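Local structure of probable histone-lysine N-methyltransferase, H3 lysine-9 specific SUVH9 (Arabidopsis thaliana, 4NJ5) at residues Arg17-Ile22 with Ser56-Cys61; Trp64-Lys69 with Gly73-Val78; Phe86-Cys91 with Gly97-Gly102; Met93-His98 with Arg175-Leu180. The protein lacks methyltransferase activity despite its SET domain and may instead bind methylated DNA and recruit RNA polymerase V to chromatin in RNA-directed DNA methylation. All blocks are in the same frame, centred on the assembly; numbering follows the deposited sequence.

Contact 1: Arg17-Ile22 with Ser56-Cys61; sequences RKTRMI and SMMRDC
Met58 reaches across to helix 8-35 with its thioether end, and the whole contact is made by the sulfur and methyl of that one side chain against two branches from successive turns. Its CE lies 3.8 Å from CG2 of Ile22 and 3.9 Å from CG2 of Thr19, so the methyl is received between the two methyl branches; the SD sits 3.9 Å from the same Ile22 CG2. A bend at the last torsion (chi3 67°) ends an otherwise extended chain and turns CE toward the pair. In both Thr19 and Ile22 the CG2 branch stands opposite the backbone N, which sends the two methyls out to meet Met58 CE.

Helix 8-35 packs against helix 46-60 here, and the closest CA atoms of the two segments, those of Ile22 and Met58, are 8.6 Å apart. Tyr23 and Leu26 of helix 8-35 also touch Met58, while Val92, at the end of helix 87-92, packs on both Thr19 and Met58.

No hydrogen bond crosses between the segments. The hydroxyl of Thr19 turns back to the carbonyl of His15 in its own helix, which leaves its methyl for Met58.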
# COMPACT_ATOMS: atom_id res chain seq x y z
N ARG A 17 -4.93 10.47 -5.09
CA ARG A 17 -4.69 9.14 -5.67
C ARG A 17 -3.72 9.23 -6.85
O ARG A 17 -2.68 8.53 -6.87
CB ARG A 17 -6.02 8.52 -6.10
CG ARG A 17 -5.95 7.05 -6.45
CD ARG A 17 -7.34 6.47 -6.67
NE ARG A 17 -7.97 6.94 -7.90
CZ ARG A 17 -7.77 6.40 -9.09
NH1 ARG A 17 -6.94 5.37 -9.23
NH2 ARG A 17 -8.38 6.89 -10.16
N LYS A 18 -4.03 10.09 -7.81
CA LYS A 18 -3.17 10.30 -8.97
C LYS A 18 -1.75 10.74 -8.57
O LYS A 18 -0.75 10.29 -9.14
CB LYS A 18 -3.78 11.32 -9.93
CG LYS A 18 -5.00 10.81 -10.68
CD LYS A 18 -4.61 9.73 -11.68
CE LYS A 18 -5.83 9.16 -12.40
NZ LYS A 18 -6.56 10.20 -13.19
N THR A 19 -1.67 11.63 -7.58
CA THR A 19 -0.38 12.12 -7.13
C THR A 19 0.47 10.99 -6.59
O THR A 19 1.65 10.87 -6.92
CB THR A 19 -0.51 13.22 -6.05
OG1 THR A 19 -1.33 14.29 -6.55
CG2 THR A 19 0.86 13.76 -5.69
N ARG A 20 -0.13 10.14 -5.76
CA ARG A 20 0.61 9.04 -5.16
C ARG A 20 1.05 8.03 -6.22
O ARG A 20 2.16 7.49 -6.16
CB ARG A 20 -0.19 8.37 -4.04
CG ARG A 20 -0.43 9.29 -2.85
CD ARG A 20 -0.75 8.52 -1.57
NE ARG A 20 0.40 7.75 -1.09
CZ ARG A 20 0.45 7.15 0.10
NH1 ARG A 20 -0.59 7.23 0.93
NH2 ARG A 20 1.53 6.47 0.46
N MET A 21 0.18 7.80 -7.21
CA MET A 21 0.54 6.92 -8.32
C MET A 21 1.76 7.43 -9.07
O MET A 21 2.68 6.66 -9.40
CB MET A 21 -0.64 6.75 -9.27
CG MET A 21 -1.42 5.47 -9.08
SD MET A 21 -2.53 5.19 -10.47
CE MET A 21 -3.71 6.51 -10.20
N ILE A 22 1.77 8.73 -9.34
CA ILE A 22 2.93 9.36 -9.98
C ILE A 22 4.18 9.20 -9.13
O ILE A 22 5.23 8.78 -9.63
CB ILE A 22 2.69 10.85 -10.27
CG1 ILE A 22 1.68 11.01 -11.41
CG2 ILE A 22 4.00 11.54 -10.63
CD1 ILE A 22 1.46 12.46 -11.82
N SER A 56 12.03 15.64 -5.30
CA SER A 56 12.56 16.88 -5.88
C SER A 56 12.15 17.05 -7.35
O SER A 56 11.86 18.16 -7.81
CB SER A 56 14.09 16.93 -5.76
OG SER A 56 14.71 16.02 -6.64
N MET A 57 12.13 15.94 -8.07
CA MET A 57 11.66 15.94 -9.45
C MET A 57 10.19 16.33 -9.54
O MET A 57 9.79 17.08 -10.43
CB MET A 57 11.87 14.58 -10.10
CG MET A 57 13.32 14.25 -10.37
SD MET A 57 13.50 12.63 -11.13
CE MET A 57 12.69 12.90 -12.70
N MET A 58 9.38 15.83 -8.61
CA MET A 58 7.97 16.22 -8.61
C MET A 58 7.80 17.68 -8.20
O MET A 58 6.85 18.34 -8.61
CB MET A 58 7.13 15.30 -7.74
CG MET A 58 6.87 13.96 -8.39
SD MET A 58 5.76 12.93 -7.44
CE MET A 58 4.24 13.85 -7.57
N ARG A 59 8.73 18.17 -7.39
CA ARG A 59 8.69 19.57 -6.98
C ARG A 59 8.96 20.47 -8.17
O ARG A 59 8.29 21.48 -8.36
CB ARG A 59 9.72 19.85 -5.89
CG ARG A 59 9.70 21.28 -5.39
CD ARG A 59 11.04 21.68 -4.82
NE ARG A 59 12.13 21.32 -5.73
CZ ARG A 59 13.26 20.75 -5.35
NH1 ARG A 59 14.20 20.45 -6.24
NH2 ARG A 59 13.46 20.47 -4.06
N ASP A 60 9.95 20.10 -8.99
CA ASP A 60 10.28 20.89 -10.17
C ASP A 60 9.14 20.93 -11.19
O ASP A 60 9.04 21.88 -11.97
CB ASP A 60 11.55 20.36 -10.84
CG ASP A 60 12.75 20.38 -9.91
OD1 ASP A 60 12.83 21.29 -9.05
OD2 ASP A 60 13.61 19.48 -10.03
N CYS A 61 8.28 19.91 -11.18
CA CYS A 61 7.17 19.85 -12.13
C CYS A 61 5.87 20.42 -11.57
O CYS A 61 4.80 20.21 -12.15
CB CYS A 61 6.92 18.41 -12.58
SG CYS A 61 8.27 17.66 -13.51

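Contact 2: Trp64-Lys69 with Gly73-Val78; sequences WMNRDK and GSIPGV
Ile75 meets both Met65 and Asn66 where the loop between helix 46-60 and strand 83-84 folds on itself, its 73-78 part falling within the SRA (YDG) family region, the module that in this family recognises methylated DNA. Each run contains a beta turn: type I from Asn66 to Lys69, type II from Ile75 to Val78.

At Ile75 the second run comes nearest to the first, with its CA 7.8 Å from that of Asn66, and two branches of the side chain serve two neighbours. CG2 lies 3.9 Å from Met65 CE, whereas CD1, at the end of the other branch, comes to 3.9 Å from Asn66 ND2; the Asn66 and Ile75 side chains cross at about a right angle. That amide has its polar partners outside the two runs: ND2 donates to Gly94 O and OD1 accepts from Ile71 N, which together fix how the amide is turned.

Pro76 and Gly77 are the central residues of the type II turn, closed by Val78 N bonding to Ile75 O at 3.0 Å. Gly77 has phi 94°, a value suited to glycine in the third position of such a turn. Val78 faces Met65 more distantly and packs on Val16 of helix 8-35. Met65 bends at chi3 (57°), bringing its CE methyl to 3.5 Å from Pro76 O.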
# COMPACT_ATOMS: atom_id res chain seq x y z
N TRP A 64 3.64 18.93 -6.37
CA TRP A 64 3.40 18.84 -4.94
C TRP A 64 2.06 19.46 -4.56
O TRP A 64 1.57 20.37 -5.24
CB TRP A 64 4.50 19.56 -4.16
CG TRP A 64 5.80 18.83 -4.12
CD1 TRP A 64 6.18 17.79 -4.91
CD2 TRP A 64 6.89 19.09 -3.24
NE1 TRP A 64 7.45 17.39 -4.57
CE2 TRP A 64 7.91 18.17 -3.55
CE3 TRP A 64 7.11 20.02 -2.22
CZ2 TRP A 64 9.13 18.15 -2.88
CZ3 TRP A 64 8.32 20.00 -1.55
CH2 TRP A 64 9.32 19.07 -1.88
N MET A 65 1.48 18.97 -3.48
CA MET A 65 0.30 19.59 -2.89
C MET A 65 0.77 20.51 -1.77
O MET A 65 1.84 20.29 -1.22
CB MET A 65 -0.63 18.53 -2.31
CG MET A 65 -1.03 17.45 -3.30
SD MET A 65 -2.00 16.17 -2.49
CE MET A 65 -3.33 17.16 -1.81
N ASN A 66 -0.03 21.52 -1.44
CA ASN A 66 0.30 22.47 -0.37
C ASN A 66 1.74 22.96 -0.50
O ASN A 66 2.52 22.90 0.46
CB ASN A 66 0.07 21.81 1.00
CG ASN A 66 0.16 22.81 2.15
OD1 ASN A 66 -0.20 23.97 2.01
ND2 ASN A 66 0.64 22.34 3.29
N ARG A 67 2.10 23.41 -1.69
CA ARG A 67 3.46 23.84 -1.99
C ARG A 67 3.86 25.05 -1.15
O ARG A 67 4.98 25.14 -0.66
CB ARG A 67 3.60 24.15 -3.48
CG ARG A 67 4.93 24.80 -3.86
CD ARG A 67 6.09 23.84 -3.71
NE ARG A 67 7.30 24.36 -4.34
CZ ARG A 67 7.57 24.26 -5.64
NH1 ARG A 67 8.69 24.76 -6.13
NH2 ARG A 67 6.71 23.66 -6.45
N ASP A 68 2.92 25.98 -0.99
CA ASP A 68 3.19 27.22 -0.26
C ASP A 68 3.02 27.07 1.25
O ASP A 68 3.20 28.03 2.00
CB ASP A 68 2.32 28.37 -0.80
CG ASP A 68 0.83 28.05 -0.79
OD1 ASP A 68 0.43 27.05 -0.14
OD2 ASP A 68 0.05 28.80 -1.41
N LYS A 69 2.65 25.86 1.68
CA LYS A 69 2.44 25.56 3.10
C LYS A 69 1.37 26.42 3.79
O LYS A 69 1.25 26.41 5.01
CB LYS A 69 3.76 25.65 3.88
CG LYS A 69 4.45 24.31 4.09
CD LYS A 69 5.97 24.46 4.09
CE LYS A 69 6.41 25.63 4.94
NZ LYS A 69 5.92 25.51 6.34
N GLY A 73 -4.40 22.86 9.25
CA GLY A 73 -5.41 21.84 9.48
C GLY A 73 -5.35 20.74 8.45
O GLY A 73 -4.27 20.39 7.97
N SER A 74 -6.50 20.20 8.08
CA SER A 74 -6.55 19.05 7.18
C SER A 74 -6.05 19.37 5.77
O SER A 74 -6.29 20.45 5.25
CB SER A 74 -7.97 18.48 7.12
OG SER A 74 -8.51 18.31 8.42
N ILE A 75 -5.34 18.42 5.17
CA ILE A 75 -4.99 18.50 3.76
C ILE A 75 -6.07 17.77 2.97
O ILE A 75 -6.30 16.58 3.18
CB ILE A 75 -3.61 17.87 3.47
CG1 ILE A 75 -2.53 18.50 4.36
CG2 ILE A 75 -3.24 18.02 2.00
CD1 ILE A 75 -2.33 20.00 4.15
N PRO A 76 -6.76 18.49 2.06
CA PRO A 76 -7.87 17.90 1.31
C PRO A 76 -7.42 16.69 0.51
O PRO A 76 -6.43 16.77 -0.21
CB PRO A 76 -8.30 19.03 0.37
CG PRO A 76 -7.86 20.28 1.07
CD PRO A 76 -6.57 19.91 1.74
N GLY A 77 -8.14 15.58 0.67
CA GLY A 77 -7.81 14.35 -0.04
C GLY A 77 -6.92 13.41 0.76
O GLY A 77 -6.82 12.23 0.43
N VAL A 78 -6.27 13.93 1.79
CA VAL A 78 -5.44 13.11 2.66
C VAL A 78 -6.19 12.82 3.95
O VAL A 78 -6.51 13.73 4.71
CB VAL A 78 -4.09 13.78 2.98
CG1 VAL A 78 -3.23 12.85 3.83
CG2 VAL A 78 -3.37 14.16 1.70

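Contact 3: Phe86-Cys91 with Gly97-Gly102; sequences FRFELC and GHPQSG
Arg87 lays its guanidinium against the backbone of His98-Ser101, and three carbonyl oxygens gather round it. Pro99 O sits over the centre of one face, 3.1 Å from Arg87 CZ, a position from which it receives no hydrogen bond. The other two are met at the edge. NH1 donates to Ser101 O at 3.2 Å and nearly straight (166°), the oxygen close to the guanidinium plane although the nitrogen stands well above the carbonyl plane. NH2 donates to His98 O, also at 3.2 Å, on a more bent line. Bends at chi2 (-70°) and chi3 (-121°) fold the arginine chain round the Pro99 carbonyl.

Beside this polar grip lies an apolar one: Pro99 CB rests 3.8 Å from Arg87 CB, and its CD 3.9 Å from Cys91 SG, one helical turn further on. The Phe88 ring meets Pro99 CG obliquely and more loosely.

In the fold, this is the short helix 87-92 of the SRA domain with the loop that follows it doubling back along its side. A type I turn from His98 to Ser101 presents the carbonyls: Ser101 N bonds to His98 O, reaching that oxygen from the opposite face to Arg87 NH2. Further out, Asp104 holds the loop by accepting from Gly97 N and His98 ND1, and Gly102 O takes a hydrogen bond from His96 NE2.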
# COMPACT_ATOMS: atom_id res chain seq x y z
N PHE A 86 8.22 7.29 3.33
CA PHE A 86 9.37 8.18 3.31
C PHE A 86 8.98 9.57 3.78
O PHE A 86 7.84 10.01 3.59
CB PHE A 86 9.95 8.26 1.89
CG PHE A 86 10.34 6.93 1.31
CD1 PHE A 86 9.49 6.26 0.45
CD2 PHE A 86 11.57 6.35 1.61
CE1 PHE A 86 9.84 5.04 -0.10
CE2 PHE A 86 11.93 5.13 1.07
CZ PHE A 86 11.07 4.47 0.21
N ARG A 87 9.94 10.27 4.39
CA ARG A 87 9.72 11.64 4.82
C ARG A 87 9.37 12.56 3.65
O ARG A 87 8.46 13.37 3.74
CB ARG A 87 10.94 12.18 5.55
CG ARG A 87 11.24 11.50 6.87
CD ARG A 87 10.20 11.86 7.91
NE ARG A 87 10.79 12.50 9.08
CZ ARG A 87 10.76 13.81 9.30
NH1 ARG A 87 11.32 14.32 10.39
NH2 ARG A 87 10.18 14.61 8.43
N PHE A 88 10.10 12.42 2.55
CA PHE A 88 9.92 13.29 1.40
C PHE A 88 8.52 13.13 0.82
O PHE A 88 7.90 14.08 0.33
CB PHE A 88 10.96 12.98 0.33
CG PHE A 88 11.65 14.19 -0.23
CD1 PHE A 88 11.04 14.95 -1.21
CD2 PHE A 88 12.91 14.55 0.21
CE1 PHE A 88 11.67 16.06 -1.74
CE2 PHE A 88 13.55 15.65 -0.32
CZ PHE A 88 12.93 16.41 -1.30
N GLU A 89 8.03 11.89 0.88
CA GLU A 89 6.67 11.57 0.47
C GLU A 89 5.67 12.49 1.18
O GLU A 89 4.71 12.96 0.56
CB GLU A 89 6.37 10.11 0.79
CG GLU A 89 5.11 9.58 0.15
CD GLU A 89 4.96 8.07 0.31
OE1 GLU A 89 5.83 7.45 0.96
OE2 GLU A 89 3.97 7.51 -0.21
N LEU A 90 5.91 12.76 2.46
CA LEU A 90 5.06 13.66 3.23
C LEU A 90 5.08 15.08 2.66
O LEU A 90 4.08 15.80 2.75
CB LEU A 90 5.51 13.69 4.69
CG LEU A 90 5.48 12.35 5.41
CD1 LEU A 90 6.03 12.48 6.82
CD2 LEU A 90 4.06 11.79 5.44
N CYS A 91 6.21 15.47 2.08
CA CYS A 91 6.33 16.77 1.45
C CYS A 91 5.50 16.79 0.17
O CYS A 91 4.81 17.77 -0.12
CB CYS A 91 7.79 17.10 1.12
SG CYS A 91 8.90 17.03 2.52
N GLY A 97 6.64 19.69 5.41
CA GLY A 97 7.60 20.19 4.45
C GLY A 97 9.06 20.11 4.84
O GLY A 97 9.92 20.47 4.04
N HIS A 98 9.36 19.65 6.05
CA HIS A 98 10.76 19.51 6.47
C HIS A 98 11.13 18.07 6.86
O HIS A 98 10.94 17.65 8.00
CB HIS A 98 11.10 20.48 7.60
CG HIS A 98 11.28 21.90 7.15
ND1 HIS A 98 10.22 22.77 6.98
CD2 HIS A 98 12.39 22.59 6.81
CE1 HIS A 98 10.68 23.94 6.57
NE2 HIS A 98 11.99 23.86 6.46
N PRO A 99 11.68 17.31 5.89
CA PRO A 99 11.95 15.87 5.99
C PRO A 99 12.97 15.44 7.05
O PRO A 99 13.06 14.25 7.33
CB PRO A 99 12.47 15.52 4.58
CG PRO A 99 12.96 16.80 4.02
CD PRO A 99 12.05 17.86 4.58
N GLN A 100 13.73 16.37 7.64
CA GLN A 100 14.65 15.99 8.71
C GLN A 100 14.35 16.70 10.03
O GLN A 100 15.08 16.54 11.01
CB GLN A 100 16.10 16.28 8.32
CG GLN A 100 16.64 15.43 7.20
CD GLN A 100 18.11 15.70 6.95
OE1 GLN A 100 18.49 16.20 5.89
NE2 GLN A 100 18.94 15.39 7.94
N SER A 101 13.29 17.50 10.05
CA SER A 101 12.93 18.25 11.24
C SER A 101 11.59 17.79 11.77
O SER A 101 10.72 17.38 11.00
CB SER A 101 12.88 19.75 10.94
OG SER A 101 14.08 20.19 10.34
N GLY A 102 11.42 17.85 13.08
CA GLY A 102 10.16 17.47 13.70
C GLY A 102 9.07 18.48 13.43
O GLY A 102 7.94 18.12 13.10

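Contact 4: Met93-His98 with Arg175-Leu180; sequences MGLHGH and RVIRGL
Leu95, Arg175 and Ile177 make up most of this buried contact, in which the loop after helix 87-92 packs on strand 174-180 of the SRA domain's mixed beta sheet.

Leu95 contributes both its backbone and its side chain. Its carbonyl oxygen lies in the guanidinium plane of Arg175 and accepts from NE at 3.2 Å, with an N-H...O angle of 160°; a second, weak bond comes from NH2 at 3.4 Å, and a further one from Ser120 OG of strand 117-124. Its CD2 methyl touches Arg175 CD at 3.9 Å.

Arg175 gets to this carbonyl through a bend at chi3 (-66°), which turns NE toward the loop. Gly94 O stands over one face of the guanidinium, 3.5 Å from NH2. Outside the two segments NH1 is taken by Gly73 O and Ile71 O.

Ile177, two residues along the same strand, points to the same side and brings CD1 to 4.2 Å from Leu95 CB.

The loop leaves the helix through a Schellman motif, with Gly94 at positive phi as C-prime and Leu95 N bonded to Leu90 O. Bonds to main-chain carbonyls probably compensate the desolvation of the buried arginine's charge, and they join the loop's backbone to the strand through the edge of the guanidinium.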
# COMPACT_ATOMS: atom_id res chain seq x y z
N MET A 93 2.82 15.16 -0.43
CA MET A 93 1.40 15.24 -0.07
C MET A 93 1.05 16.46 0.79
O MET A 93 -0.06 16.55 1.31
CB MET A 93 0.94 13.96 0.63
CG MET A 93 0.08 13.08 -0.26
SD MET A 93 0.83 12.81 -1.87
CE MET A 93 2.24 11.80 -1.42
N GLY A 94 2.00 17.38 0.93
CA GLY A 94 1.75 18.62 1.65
C GLY A 94 1.48 18.48 3.14
O GLY A 94 0.98 19.41 3.77
N LEU A 95 1.81 17.32 3.70
CA LEU A 95 1.59 17.08 5.13
C LEU A 95 2.67 17.72 5.99
O LEU A 95 2.39 18.27 7.05
CB LEU A 95 1.53 15.58 5.41
CG LEU A 95 0.22 14.86 5.08
CD1 LEU A 95 0.45 13.36 5.01
CD2 LEU A 95 -0.86 15.20 6.10
N HIS A 96 3.91 17.63 5.53
CA HIS A 96 5.04 18.10 6.31
C HIS A 96 6.17 18.44 5.35
O HIS A 96 6.61 17.60 4.58
CB HIS A 96 5.49 17.01 7.28
CG HIS A 96 6.38 17.50 8.38
ND1 HIS A 96 7.74 17.71 8.20
CD2 HIS A 96 6.13 17.81 9.67
CE1 HIS A 96 8.27 18.13 9.33
NE2 HIS A 96 7.31 18.20 10.24
N GLY A 97 6.64 19.69 5.41
CA GLY A 97 7.60 20.19 4.45
C GLY A 97 9.06 20.11 4.84
O GLY A 97 9.92 20.47 4.04
N HIS A 98 9.36 19.65 6.05
CA HIS A 98 10.76 19.51 6.47
C HIS A 98 11.13 18.07 6.86
O HIS A 98 10.94 17.65 8.00
CB HIS A 98 11.10 20.48 7.60
CG HIS A 98 11.28 21.90 7.15
ND1 HIS A 98 10.22 22.77 6.98
CD2 HIS A 98 12.39 22.59 6.81
CE1 HIS A 98 10.68 23.94 6.57
NE2 HIS A 98 11.99 23.86 6.46
N ARG A 175 -1.22 19.36 12.39
CA ARG A 175 -1.18 17.99 11.88
C ARG A 175 -0.11 17.18 12.62
O ARG A 175 1.00 17.66 12.84
CB ARG A 175 -0.92 17.97 10.38
CG ARG A 175 -2.02 18.60 9.54
CD ARG A 175 -1.76 18.46 8.05
NE ARG A 175 -0.59 19.21 7.61
CZ ARG A 175 -0.61 20.49 7.25
NH1 ARG A 175 -1.74 21.18 7.28
NH2 ARG A 175 0.51 21.09 6.86
N VAL A 176 -0.47 15.97 13.02
CA VAL A 176 0.48 15.05 13.63
C VAL A 176 0.70 13.85 12.73
O VAL A 176 -0.24 13.15 12.37
CB VAL A 176 -0.01 14.56 15.00
CG1 VAL A 176 0.81 13.36 15.47
CG2 VAL A 176 0.04 15.68 16.02
N ILE A 177 1.96 13.62 12.35
CA ILE A 177 2.31 12.43 11.60
C ILE A 177 3.23 11.56 12.45
O ILE A 177 4.30 12.00 12.88
CB ILE A 177 3.02 12.75 10.27
CG1 ILE A 177 2.07 13.44 9.29
CG2 ILE A 177 3.56 11.46 9.65
CD1 ILE A 177 1.96 14.94 9.49
N ARG A 178 2.80 10.33 12.71
CA ARG A 178 3.59 9.44 13.55
C ARG A 178 4.52 8.56 12.73
O ARG A 178 4.12 8.00 11.71
CB ARG A 178 2.69 8.62 14.48
CG ARG A 178 3.02 8.83 15.96
CD ARG A 178 2.11 8.04 16.88
NE ARG A 178 0.83 8.70 17.11
CZ ARG A 178 0.50 9.35 18.22
NH1 ARG A 178 -0.69 9.91 18.33
NH2 ARG A 178 1.36 9.43 19.23
N GLY A 179 5.77 8.47 13.17
CA GLY A 179 6.75 7.61 12.55
C GLY A 179 6.96 6.36 13.39
O GLY A 179 7.22 6.44 14.59
N LEU A 180 6.85 5.20 12.75
CA LEU A 180 6.94 3.93 13.47
C LEU A 180 7.85 2.95 12.73
O LEU A 180 7.80 2.85 11.51
CB LEU A 180 5.54 3.29 13.61
CG LEU A 180 4.41 4.02 14.34
CD1 LEU A 180 3.80 5.14 13.51
CD2 LEU A 180 3.33 3.02 14.75

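How the contacts relate
Along the chain contacts 1, 2 and 3 follow in series, and contact 4 begins inside contact 3, sharing Gly97 and His98 with it. Their centres lie about 6 Å apart for 3 and 4, about 11 Å for 2 and 4, and about 17 Å for 1 and 4. Helix 87-92 and its following loop are the common element, joining the paired helices 8-35 and 46-60 of contact 1 to strand 174-180 of contact 4. Arg20-Glu89, a salt bridge, ties contact 1 to 3; Trp64 of contact 2 packs on Met58 of contact 1 and Phe88 of contact 3. Together they join the N-terminal helices to the SRA domain, away from the zinc cluster.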